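Local coordinates for carbohydrate kinase, pfkB family (Enterococcus faecalis, PDB 3KTN) that probably phosphorylates 2-keto-3-deoxygluconate, as a putative sugar kinase of the ribokinase-like pfkB family, and binds magnesium, at the interface of chains A and B. Residues are numbered along the deposited sequence; one frame, centred on the assembly and turned at random. Chains: chain A/B, Carbohydrate kinase, pfkB family.

The interface of chains A and B. Residues chain A 20-22, 25, 96, 99; chain B 273, 312-314, 324.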
ATOM      1  N   TYR A  20      -5.223  -8.595  -8.821  1.00 19.47           N
ATOM      2  CA  TYR A  20      -6.329  -9.461  -9.255  1.00 21.02           C
ATOM      3  C   TYR A  20      -6.984 -10.088  -8.029  1.00 21.29           C
ATOM      4  O   TYR A  20      -7.572 -11.169  -8.106  1.00 22.41           O
ATOM      5  CB  TYR A  20      -5.810 -10.576 -10.172  1.00 20.06           C
ATOM      6  CG  TYR A  20      -5.021 -10.073 -11.360  1.00 21.25           C
ATOM      7  CD1 TYR A  20      -5.665  -9.628 -12.518  1.00 20.76           C
ATOM      8  CD2 TYR A  20      -3.626 -10.018 -11.314  1.00 21.87           C
ATOM      9  CE1 TYR A  20      -4.930  -9.140 -13.609  1.00 23.21           C
ATOM     10  CE2 TYR A  20      -2.888  -9.527 -12.393  1.00 20.78           C
ATOM     11  CZ  TYR A  20      -3.545  -9.095 -13.531  1.00 22.23           C
ATOM     12  OH  TYR A  20      -2.820  -8.613 -14.586  1.00 22.47           O
ATOM     13  N   LEU A  21      -6.877  -9.394  -6.903  1.00 20.14           N
ATOM     14  CA  LEU A  21      -7.426  -9.874  -5.638  1.00 22.43           C
ATOM     15  C   LEU A  21      -8.952  -9.818  -5.552  1.00 23.49           C
ATOM     16  O   LEU A  21      -9.607  -9.014  -6.224  1.00 22.15           O
ATOM     17  CB  LEU A  21      -6.809  -9.078  -4.478  1.00 20.18           C
ATOM     18  CG  LEU A  21      -5.290  -9.207  -4.361  1.00 24.01           C
ATOM     19  CD1 LEU A  21      -4.760  -8.198  -3.347  1.00 22.13           C
ATOM     20  CD2 LEU A  21      -4.938 -10.633  -3.939  1.00 23.37           C
HETATM   21  N   MSE A  22      -9.515 -10.684  -4.717  1.00 24.47           N
HETATM   22  CA  MSE A  22     -10.963 -10.735  -4.535  1.00 27.27           C
HETATM   23  C   MSE A  22     -11.333 -10.023  -3.245  1.00 26.01           C
HETATM   24  O   MSE A  22     -10.469  -9.792  -2.393  1.00 26.50           O
HETATM   25  CB  MSE A  22     -11.436 -12.193  -4.473  1.00 29.55           C
HETATM   26  CG  MSE A  22     -11.099 -13.007  -5.714  1.00 40.96           C
HETATM   27 SE   MSE A  22     -11.612 -14.887  -5.559  1.00 55.79          SE
HETATM   28  CE  MSE A  22      -9.985 -15.576  -4.817  1.00 52.84           C
ATOM     29  N   GLN A  25     -10.317 -11.619  -0.097  1.00 27.65           N
ATOM     30  CA  GLN A  25      -8.888 -11.757   0.162  1.00 26.07           C
ATOM     31  C   GLN A  25      -8.243 -10.537   0.799  1.00 25.27           C
ATOM     32  O   GLN A  25      -7.196 -10.654   1.432  1.00 25.89           O
ATOM     33  CB  GLN A  25      -8.132 -12.061  -1.131  1.00 26.66           C
ATOM     34  CG  GLN A  25      -8.416 -13.410  -1.750  1.00 25.29           C
ATOM     35  CD  GLN A  25      -7.659 -13.602  -3.051  1.00 25.66           C
ATOM     36  OE1 GLN A  25      -7.994 -13.002  -4.070  1.00 20.86           O
ATOM     37  NE2 GLN A  25      -6.621 -14.428  -3.015  1.00 23.51           N
ATOM     38  N   TYR A  96      -8.907 -12.910 -14.362  1.00 27.08           N
ATOM     39  CA  TYR A  96      -7.647 -13.253 -15.004  1.00 27.19           C
ATOM     40  C   TYR A  96      -7.887 -14.560 -15.748  1.00 25.82           C
ATOM     41  O   TYR A  96      -8.519 -15.470 -15.213  1.00 24.91           O
ATOM     42  CB  TYR A  96      -6.579 -13.471 -13.933  1.00 25.63           C
ATOM     43  CG  TYR A  96      -5.189 -13.705 -14.469  1.00 29.27           C
ATOM     44  CD1 TYR A  96      -4.281 -12.656 -14.582  1.00 28.58           C
ATOM     45  CD2 TYR A  96      -4.773 -14.983 -14.846  1.00 29.94           C
ATOM     46  CE1 TYR A  96      -2.985 -12.871 -15.051  1.00 31.35           C
ATOM     47  CE2 TYR A  96      -3.483 -15.209 -15.317  1.00 30.24           C
ATOM     48  CZ  TYR A  96      -2.594 -14.148 -15.414  1.00 31.09           C
ATOM     49  OH  TYR A  96      -1.311 -14.362 -15.858  1.00 29.27           O
ATOM     50  N   ARG A  99     -10.986 -16.878 -15.365  1.00 28.61           N
ATOM     51  CA  ARG A  99     -11.751 -16.403 -14.214  1.00 27.85           C
ATOM     52  C   ARG A  99     -12.319 -15.045 -14.605  1.00 27.59           C
ATOM     53  O   ARG A  99     -11.578 -14.083 -14.800  1.00 28.27           O
ATOM     54  CB  ARG A  99     -10.864 -16.265 -12.978  1.00 25.27           C
ATOM     55  CG  ARG A  99     -11.595 -15.746 -11.745  1.00 26.60           C
ATOM     56  CD  ARG A  99     -10.779 -16.026 -10.469  1.00 27.00           C
ATOM     57  NE  ARG A  99      -9.524 -15.274 -10.416  1.00 23.14           N
ATOM     58  CZ  ARG A  99      -9.416 -14.039  -9.930  1.00 27.46           C
ATOM     59  NH1 ARG A  99     -10.491 -13.418  -9.458  1.00 22.28           N
ATOM     60  NH2 ARG A  99      -8.232 -13.432  -9.895  1.00 24.67           N
TER
ATOM     61  N   LEU B 273      -0.956 -17.643 -13.020  1.00 32.65           N
ATOM     62  CA  LEU B 273      -0.696 -16.424 -12.274  1.00 28.85           C
ATOM     63  C   LEU B 273      -0.053 -16.891 -10.965  1.00 29.38           C
ATOM     64  O   LEU B 273       0.902 -16.291 -10.481  1.00 29.36           O
ATOM     65  CB  LEU B 273      -1.994 -15.660 -11.983  1.00 27.91           C
ATOM     66  CG  LEU B 273      -1.868 -14.405 -11.108  1.00 30.22           C
ATOM     67  CD1 LEU B 273      -0.883 -13.408 -11.747  1.00 28.88           C
ATOM     68  CD2 LEU B 273      -3.229 -13.760 -10.936  1.00 28.46           C
ATOM     69  N   THR B 312      -5.500 -18.910 -11.603  1.00 24.16           N
ATOM     70  CA  THR B 312      -5.775 -17.506 -11.886  1.00 24.59           C
ATOM     71  C   THR B 312      -6.055 -16.731 -10.599  1.00 25.39           C
ATOM     72  O   THR B 312      -6.287 -15.514 -10.629  1.00 25.28           O
ATOM     73  CB  THR B 312      -7.008 -17.346 -12.760  1.00 23.78           C
ATOM     74  OG1 THR B 312      -8.170 -17.582 -11.957  1.00 23.54           O
ATOM     75  CG2 THR B 312      -6.977 -18.335 -13.923  1.00 19.90           C
ATOM     76  N   ILE B 313      -6.052 -17.443  -9.473  1.00 24.16           N
ATOM     77  CA  ILE B 313      -6.318 -16.839  -8.169  1.00 23.80           C
ATOM     78  C   ILE B 313      -5.019 -16.640  -7.412  1.00 25.72           C
ATOM     79  O   ILE B 313      -4.249 -17.582  -7.232  1.00 26.81           O
ATOM     80  CB  ILE B 313      -7.283 -17.728  -7.344  1.00 23.92           C
ATOM     81  CG1 ILE B 313      -8.648 -17.791  -8.058  1.00 24.15           C
ATOM     82  CG2 ILE B 313      -7.415 -17.188  -5.921  1.00 20.26           C
ATOM     83  CD1 ILE B 313      -9.696 -18.677  -7.376  1.00 20.14           C
ATOM     84  N   GLN B 314      -4.749 -15.409  -6.988  1.00 25.74           N
ATOM     85  CA  GLN B 314      -3.515 -15.147  -6.250  1.00 25.71           C
ATOM     86  C   GLN B 314      -3.568 -15.874  -4.903  1.00 26.21           C
ATOM     87  O   GLN B 314      -4.590 -15.841  -4.214  1.00 25.48           O
ATOM     88  CB  GLN B 314      -3.336 -13.638  -6.044  1.00 23.64           C
ATOM     89  CG  GLN B 314      -3.147 -12.871  -7.353  1.00 22.09           C
ATOM     90  CD  GLN B 314      -2.972 -11.382  -7.139  1.00 25.15           C
ATOM     91  OE1 GLN B 314      -1.954 -10.929  -6.592  1.00 27.85           O
ATOM     92  NE2 GLN B 314      -3.967 -10.607  -7.554  1.00 17.15           N
ATOM     93  N   GLN B 324     -19.679 -20.717 -10.103  1.00 39.65           N
ATOM     94  CA  GLN B 324     -18.597 -20.103 -10.861  1.00 39.91           C
ATOM     95  C   GLN B 324     -17.971 -21.110 -11.820  1.00 38.32           C
ATOM     96  O   GLN B 324     -17.753 -20.812 -12.995  1.00 39.19           O
ATOM     97  CB  GLN B 324     -17.540 -19.548  -9.900  1.00 40.95           C
ATOM     98  CG  GLN B 324     -16.252 -19.074 -10.561  1.00 44.88           C
ATOM     99  CD  GLN B 324     -15.227 -18.588  -9.542  1.00 48.17           C
ATOM    100  OE1 GLN B 324     -15.012 -19.225  -8.507  1.00 49.13           O
ATOM    101  NE2 GLN B 324     -14.584 -17.462  -9.836  1.00 46.71           N
TER
HETATM  102  O   HOH W   1      -6.845 -13.451  -6.631  1.00 25.18           O
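In this pfkB-family kinase, two stretches of chain A, one between strands 12-16 and 28-34 and the other between strands 88-93 and 101-105, meet loops of chain B in the deposited hexamer; whether this pairing is biological the structure alone does not show. A:Arg99 reaches over side-on. Its NE points at the hydroxyl OG1 of B:Thr312, 3.1 Å away, nearly in the guanidinium plane, while NH2 gives a fairly straight bond of 2.9 Å to the backbone O of B:Thr312, approaching from above the carbonyl plane. B:Thr312 OG1 can meet NE because it occupies the crowded position between backbone N and carbonyl carbon (chi1 75°). Further along, the side-chain NE2 of A:Gln25 bonds to the backbone O of B:Gln314 at 2.7 Å; the acceptor lies in the side-chain amide plane and the donor in the carbonyl plane, though the bond is bent at the hydrogen (131°).

B:Gln314 extends its own chain past the methyl CD2 of A:Leu21, ending with NE2 2.7 Å from the backbone N of A:Tyr20. Two donors face each other as modelled, so the terminal amide is probably turned half round, with its oxygen accepting there.

B:Leu273, next to the magnesium-site residue B:Asp274, lays CB over one face of the A:Tyr96 ring toward the rim, 3.7 Å from CE2, and its CD2 reaches on to A:Tyr20. The A:Tyr96 ring in turn sets its CD1 edge over the centre of the A:Tyr20 face. Methyl to methyl, A:Met22 (selenomethionine) presses CE tightly on CG2 of B:Ile313.

Behind this shell, A:Arg99 bends at chi3 (66°), and NH2 also donates to a lone pair of A:Tyr20 O, 3.0 Å away, fixing the guanidinium's rotation. A:Gln25 is held by its OE1, which takes the backbone N-H of A:Met22 at 2.8 Å. One water joins A:Tyr20 O and A:Gln25 OE1 to the backbone N of B:Gln314.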